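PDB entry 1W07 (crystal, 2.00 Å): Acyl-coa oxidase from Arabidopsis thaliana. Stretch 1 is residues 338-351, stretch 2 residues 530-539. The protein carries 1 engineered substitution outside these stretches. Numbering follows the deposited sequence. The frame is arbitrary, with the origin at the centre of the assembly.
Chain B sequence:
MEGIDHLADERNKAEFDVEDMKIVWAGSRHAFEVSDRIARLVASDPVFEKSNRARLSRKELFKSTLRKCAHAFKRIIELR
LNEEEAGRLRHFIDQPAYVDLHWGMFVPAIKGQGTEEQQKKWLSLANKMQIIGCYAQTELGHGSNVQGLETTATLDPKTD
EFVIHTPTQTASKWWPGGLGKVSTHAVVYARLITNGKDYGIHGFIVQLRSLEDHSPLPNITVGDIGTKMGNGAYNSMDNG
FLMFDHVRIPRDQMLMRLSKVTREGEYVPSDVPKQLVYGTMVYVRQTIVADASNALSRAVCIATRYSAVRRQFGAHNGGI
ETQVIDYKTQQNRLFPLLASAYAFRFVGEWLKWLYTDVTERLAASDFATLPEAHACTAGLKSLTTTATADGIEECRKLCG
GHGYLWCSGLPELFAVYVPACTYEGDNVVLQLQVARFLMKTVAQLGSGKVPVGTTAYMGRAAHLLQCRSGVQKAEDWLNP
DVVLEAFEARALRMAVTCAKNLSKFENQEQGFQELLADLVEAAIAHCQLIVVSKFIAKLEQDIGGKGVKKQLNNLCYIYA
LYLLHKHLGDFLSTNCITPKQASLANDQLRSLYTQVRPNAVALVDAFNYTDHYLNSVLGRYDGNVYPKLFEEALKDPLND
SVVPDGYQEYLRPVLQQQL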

# COMPACT_ATOMS: atom_id res chain seq x y z
N LEU B 338 4.93 -1.65 -15.96
CA LEU B 338 5.03 -0.85 -17.18
C LEU B 338 4.16 -1.56 -18.21
O LEU B 338 3.37 -0.94 -18.91
CB LEU B 338 6.48 -0.79 -17.65
CG LEU B 338 6.73 -0.26 -19.06
CD1 LEU B 338 6.19 1.17 -19.21
CD2 LEU B 338 8.22 -0.32 -19.33
N ALA B 339 4.29 -2.88 -18.31
CA ALA B 339 3.48 -3.64 -19.27
C ALA B 339 1.98 -3.49 -18.96
O ALA B 339 1.16 -3.37 -19.89
CB ALA B 339 3.87 -5.11 -19.25
N SER B 340 1.62 -3.50 -17.67
CA SER B 340 0.23 -3.37 -17.22
C SER B 340 -0.34 -2.00 -17.54
O SER B 340 -1.54 -1.87 -17.81
CB SER B 340 0.11 -3.61 -15.71
OG SER B 340 0.44 -4.94 -15.33
N ALA B 341 0.50 -0.97 -17.49
CA ALA B 341 0.03 0.37 -17.81
C ALA B 341 -0.48 0.37 -19.26
O ALA B 341 -1.59 0.82 -19.53
CB ALA B 341 1.16 1.39 -17.64
N TYR B 342 0.32 -0.15 -20.19
CA TYR B 342 -0.13 -0.20 -21.58
C TYR B 342 -1.31 -1.17 -21.74
O TYR B 342 -2.27 -0.90 -22.46
CB TYR B 342 1.02 -0.62 -22.50
CG TYR B 342 2.00 0.50 -22.81
CD1 TYR B 342 2.91 0.94 -21.86
CD2 TYR B 342 2.01 1.11 -24.06
CE1 TYR B 342 3.83 1.96 -22.15
CE2 TYR B 342 2.91 2.13 -24.37
CZ TYR B 342 3.82 2.56 -23.41
OH TYR B 342 4.71 3.56 -23.70
N ALA B 343 -1.24 -2.30 -21.05
CA ALA B 343 -2.32 -3.27 -21.12
C ALA B 343 -3.65 -2.63 -20.69
O ALA B 343 -4.68 -2.83 -21.35
CB ALA B 343 -1.99 -4.47 -20.25
N PHE B 344 -3.64 -1.87 -19.60
CA PHE B 344 -4.86 -1.22 -19.09
C PHE B 344 -5.30 -0.08 -19.99
O PHE B 344 -6.48 0.22 -20.11
CB PHE B 344 -4.66 -0.71 -17.66
CG PHE B 344 -4.37 -1.80 -16.66
CD1 PHE B 344 -4.57 -3.15 -16.97
CD2 PHE B 344 -3.94 -1.46 -15.38
CE1 PHE B 344 -4.32 -4.13 -16.01
CE2 PHE B 344 -3.70 -2.42 -14.43
CZ PHE B 344 -3.89 -3.77 -14.74
N ARG B 345 -4.34 0.57 -20.64
CA ARG B 345 -4.65 1.65 -21.58
C ARG B 345 -5.45 1.05 -22.78
O ARG B 345 -6.51 1.56 -23.16
CB ARG B 345 -3.33 2.25 -22.08
CG ARG B 345 -3.46 3.53 -22.86
CD ARG B 345 -3.94 4.63 -21.95
NE ARG B 345 -3.75 5.94 -22.53
CZ ARG B 345 -3.87 7.07 -21.85
NH1 ARG B 345 -4.18 7.04 -20.55
NH2 ARG B 345 -3.70 8.23 -22.46
N PHE B 346 -4.94 -0.04 -23.35
CA PHE B 346 -5.60 -0.69 -24.49
C PHE B 346 -6.96 -1.31 -24.11
O PHE B 346 -7.93 -1.21 -24.87
CB PHE B 346 -4.66 -1.75 -25.08
CG PHE B 346 -3.36 -1.18 -25.64
CD1 PHE B 346 -2.17 -1.90 -25.57
CD2 PHE B 346 -3.34 0.10 -26.21
CE1 PHE B 346 -0.97 -1.35 -26.06
CE2 PHE B 346 -2.15 0.66 -26.70
CZ PHE B 346 -0.96 -0.08 -26.61
N VAL B 347 -7.03 -1.92 -22.93
CA VAL B 347 -8.30 -2.50 -22.52
C VAL B 347 -9.28 -1.35 -22.28
O VAL B 347 -10.49 -1.50 -22.44
CB VAL B 347 -8.15 -3.37 -21.24
CG1 VAL B 347 -8.15 -2.51 -19.99
CG2 VAL B 347 -9.27 -4.41 -21.20
N GLY B 348 -8.74 -0.19 -21.92
CA GLY B 348 -9.57 0.98 -21.70
C GLY B 348 -10.11 1.48 -23.02
O GLY B 348 -11.24 1.98 -23.10
N GLU B 349 -9.31 1.36 -24.07
CA GLU B 349 -9.73 1.80 -25.40
C GLU B 349 -10.91 0.93 -25.83
O GLU B 349 -11.90 1.43 -26.37
CB GLU B 349 -8.60 1.64 -26.43
CG GLU B 349 -7.61 2.81 -26.50
CD GLU B 349 -6.43 2.52 -27.43
OE1 GLU B 349 -6.59 1.76 -28.40
OE2 GLU B 349 -5.33 3.08 -27.19
N TRP B 350 -10.77 -0.38 -25.61
CA TRP B 350 -11.81 -1.34 -25.97
C TRP B 350 -13.09 -1.06 -25.19
O TRP B 350 -14.18 -1.08 -25.76
CB TRP B 350 -11.33 -2.76 -25.69
CG TRP B 350 -12.39 -3.80 -25.95
CD1 TRP B 350 -12.80 -4.27 -27.17
CD2 TRP B 350 -13.21 -4.45 -24.97
NE1 TRP B 350 -13.83 -5.17 -27.01
CE2 TRP B 350 -14.10 -5.30 -25.67
CE3 TRP B 350 -13.29 -4.40 -23.57
CZ2 TRP B 350 -15.05 -6.10 -25.02
CZ3 TRP B 350 -14.24 -5.19 -22.92
CH2 TRP B 350 -15.10 -6.02 -23.64
N LEU B 351 -12.96 -0.80 -23.90
CA LEU B 351 -14.11 -0.51 -23.06
C LEU B 351 -14.86 0.72 -23.55
O LEU B 351 -16.07 0.85 -23.33
CB LEU B 351 -13.68 -0.30 -21.61
CG LEU B 351 -13.73 -1.53 -20.72
CD1 LEU B 351 -13.30 -1.12 -19.32
CD2 LEU B 351 -15.15 -2.14 -20.71
N ILE B 530 -9.43 -11.48 -20.47
CA ILE B 530 -9.93 -10.37 -21.28
C ILE B 530 -8.82 -9.33 -21.56
O ILE B 530 -8.65 -8.88 -22.69
CB ILE B 530 -11.13 -9.70 -20.58
CG1 ILE B 530 -12.32 -10.67 -20.51
CG2 ILE B 530 -11.51 -8.41 -21.29
CD1 ILE B 530 -13.55 -10.13 -19.76
N VAL B 531 -8.08 -8.95 -20.52
CA VAL B 531 -7.02 -7.96 -20.69
C VAL B 531 -5.96 -8.51 -21.65
O VAL B 531 -5.50 -7.82 -22.56
CB VAL B 531 -6.37 -7.61 -19.32
CG1 VAL B 531 -5.29 -6.56 -19.51
CG2 VAL B 531 -7.43 -7.09 -18.34
N VAL B 532 -5.57 -9.76 -21.45
CA VAL B 532 -4.56 -10.36 -22.31
C VAL B 532 -5.01 -10.43 -23.76
O VAL B 532 -4.24 -10.12 -24.68
CB VAL B 532 -4.19 -11.79 -21.85
CG1 VAL B 532 -3.21 -12.40 -22.84
CG2 VAL B 532 -3.58 -11.77 -20.46
N SER B 533 -6.27 -10.83 -23.98
CA SER B 533 -6.82 -10.96 -25.32
C SER B 533 -6.93 -9.62 -26.04
O SER B 533 -6.75 -9.55 -27.25
CB SER B 533 -8.19 -11.66 -25.29
OG SER B 533 -9.20 -10.79 -24.81
N LYS B 534 -7.24 -8.56 -25.30
CA LYS B 534 -7.36 -7.23 -25.90
C LYS B 534 -6.00 -6.64 -26.26
O LYS B 534 -5.89 -5.85 -27.21
CB LYS B 534 -8.12 -6.28 -24.99
CG LYS B 534 -9.51 -6.77 -24.67
CD LYS B 534 -10.30 -6.99 -25.94
CE LYS B 534 -11.59 -7.73 -25.67
NZ LYS B 534 -12.35 -7.90 -26.94
N PHE B 535 -4.96 -7.00 -25.51
CA PHE B 535 -3.61 -6.53 -25.80
C PHE B 535 -3.13 -7.24 -27.07
O PHE B 535 -2.56 -6.61 -27.96
CB PHE B 535 -2.67 -6.86 -24.63
CG PHE B 535 -1.46 -5.96 -24.54
CD1 PHE B 535 -0.85 -5.75 -23.31
CD2 PHE B 535 -0.95 -5.33 -25.67
CE1 PHE B 535 0.27 -4.91 -23.21
CE2 PHE B 535 0.15 -4.48 -25.58
CZ PHE B 535 0.77 -4.27 -24.34
N ILE B 536 -3.36 -8.55 -27.16
CA ILE B 536 -2.98 -9.33 -28.34
C ILE B 536 -3.75 -8.81 -29.57
O ILE B 536 -3.23 -8.79 -30.68
CB ILE B 536 -3.29 -10.83 -28.13
CG1 ILE B 536 -2.39 -11.39 -27.03
CG2 ILE B 536 -3.13 -11.60 -29.44
CD1 ILE B 536 -2.62 -12.86 -26.72
N ALA B 537 -5.00 -8.39 -29.35
CA ALA B 537 -5.81 -7.88 -30.44
C ALA B 537 -5.27 -6.53 -30.89
O ALA B 537 -5.31 -6.19 -32.08
CB ALA B 537 -7.26 -7.72 -30.00
N LYS B 538 -4.75 -5.76 -29.94
CA LYS B 538 -4.22 -4.44 -30.25
C LYS B 538 -3.04 -4.55 -31.20
O LYS B 538 -2.87 -3.71 -32.09
CB LYS B 538 -3.77 -3.74 -28.98
CG LYS B 538 -3.20 -2.34 -29.21
CD LYS B 538 -4.26 -1.39 -29.75
CE LYS B 538 -3.69 0.01 -29.97
NZ LYS B 538 -4.74 0.97 -30.41
N LEU B 539 -2.24 -5.60 -31.02
CA LEU B 539 -1.05 -5.82 -31.85
C LEU B 539 -1.41 -6.24 -33.27
O LEU B 539 -0.55 -6.24 -34.14
CB LEU B 539 -0.16 -6.89 -31.22
CG LEU B 539 0.32 -6.65 -29.79
CD1 LEU B 539 1.14 -7.84 -29.35
CD2 LEU B 539 1.15 -5.38 -29.72
O HOH W 1 -5.35 -4.77 -23.10
O HOH W 2 -3.70 3.53 -29.25

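Two lysines of one helix lie over aromatic rings of the other, each laying methylenes on a ring face; Lys534 keeps its ammonium over the same ring, while Lys538 carries its own on to Glu349. Lys534 covers Trp350: its CE sits 3.6 Å from the centroid of the five-membered ring, and its NZ, 3.5 Å from the same centroid, makes a cation-pi contact. Lys534 NZ also comes within 3.1 Å of Trp350 NE1, but both are donors and no hydrogen bond joins them. Lys538 repeats the theme on Phe346, with CG 3.7 Å from the ring centroid and almost on the ring normal. Its NZ then reaches Glu349 OE1 at 2.8 Å, a hydrogen-bonded salt bridge, while water 2 links Lys538 NZ (3.0 Å) to Glu349 OE2 (2.7 Å). A long chain suits both positions, since its methylenes can cover a ring and its charged end can reach a pi face (Lys534) or a carboxylate (Lys538). These two lysines, Glu349 and Trp350 are partly exposed, so the charged groups need not be stripped of water.

The helices cross nearly at right angles (85°), their axes approaching to 8.8 Å, and the contact buries 616 Å² in all. Ala343, Phe346, Val347, Val531 and Phe535 are buried, and their apolar side chains suit the packing. Phe346 turns its edge toward the face of Phe535, with planes at 70° and centroids 5.1 Å apart; Phe346 CE1 reaches Phe535 CE2 at 3.4 Å. Small Ala343 has its CA 5.8 Å from Phe535 CA; its CB packs 3.5 Å from Phe535 CD1 and 4.0 Å from Val531 CG1. Val347 CG2 lies 4.3 Å from Val531 CG2. Beside this apolar packing, water 1 donates to both backbones, to Ala343 O at 2.7 Å and Val531 O at 3.1 Å, bridging carbonyls that also accept hydrogen bonds within their own helices.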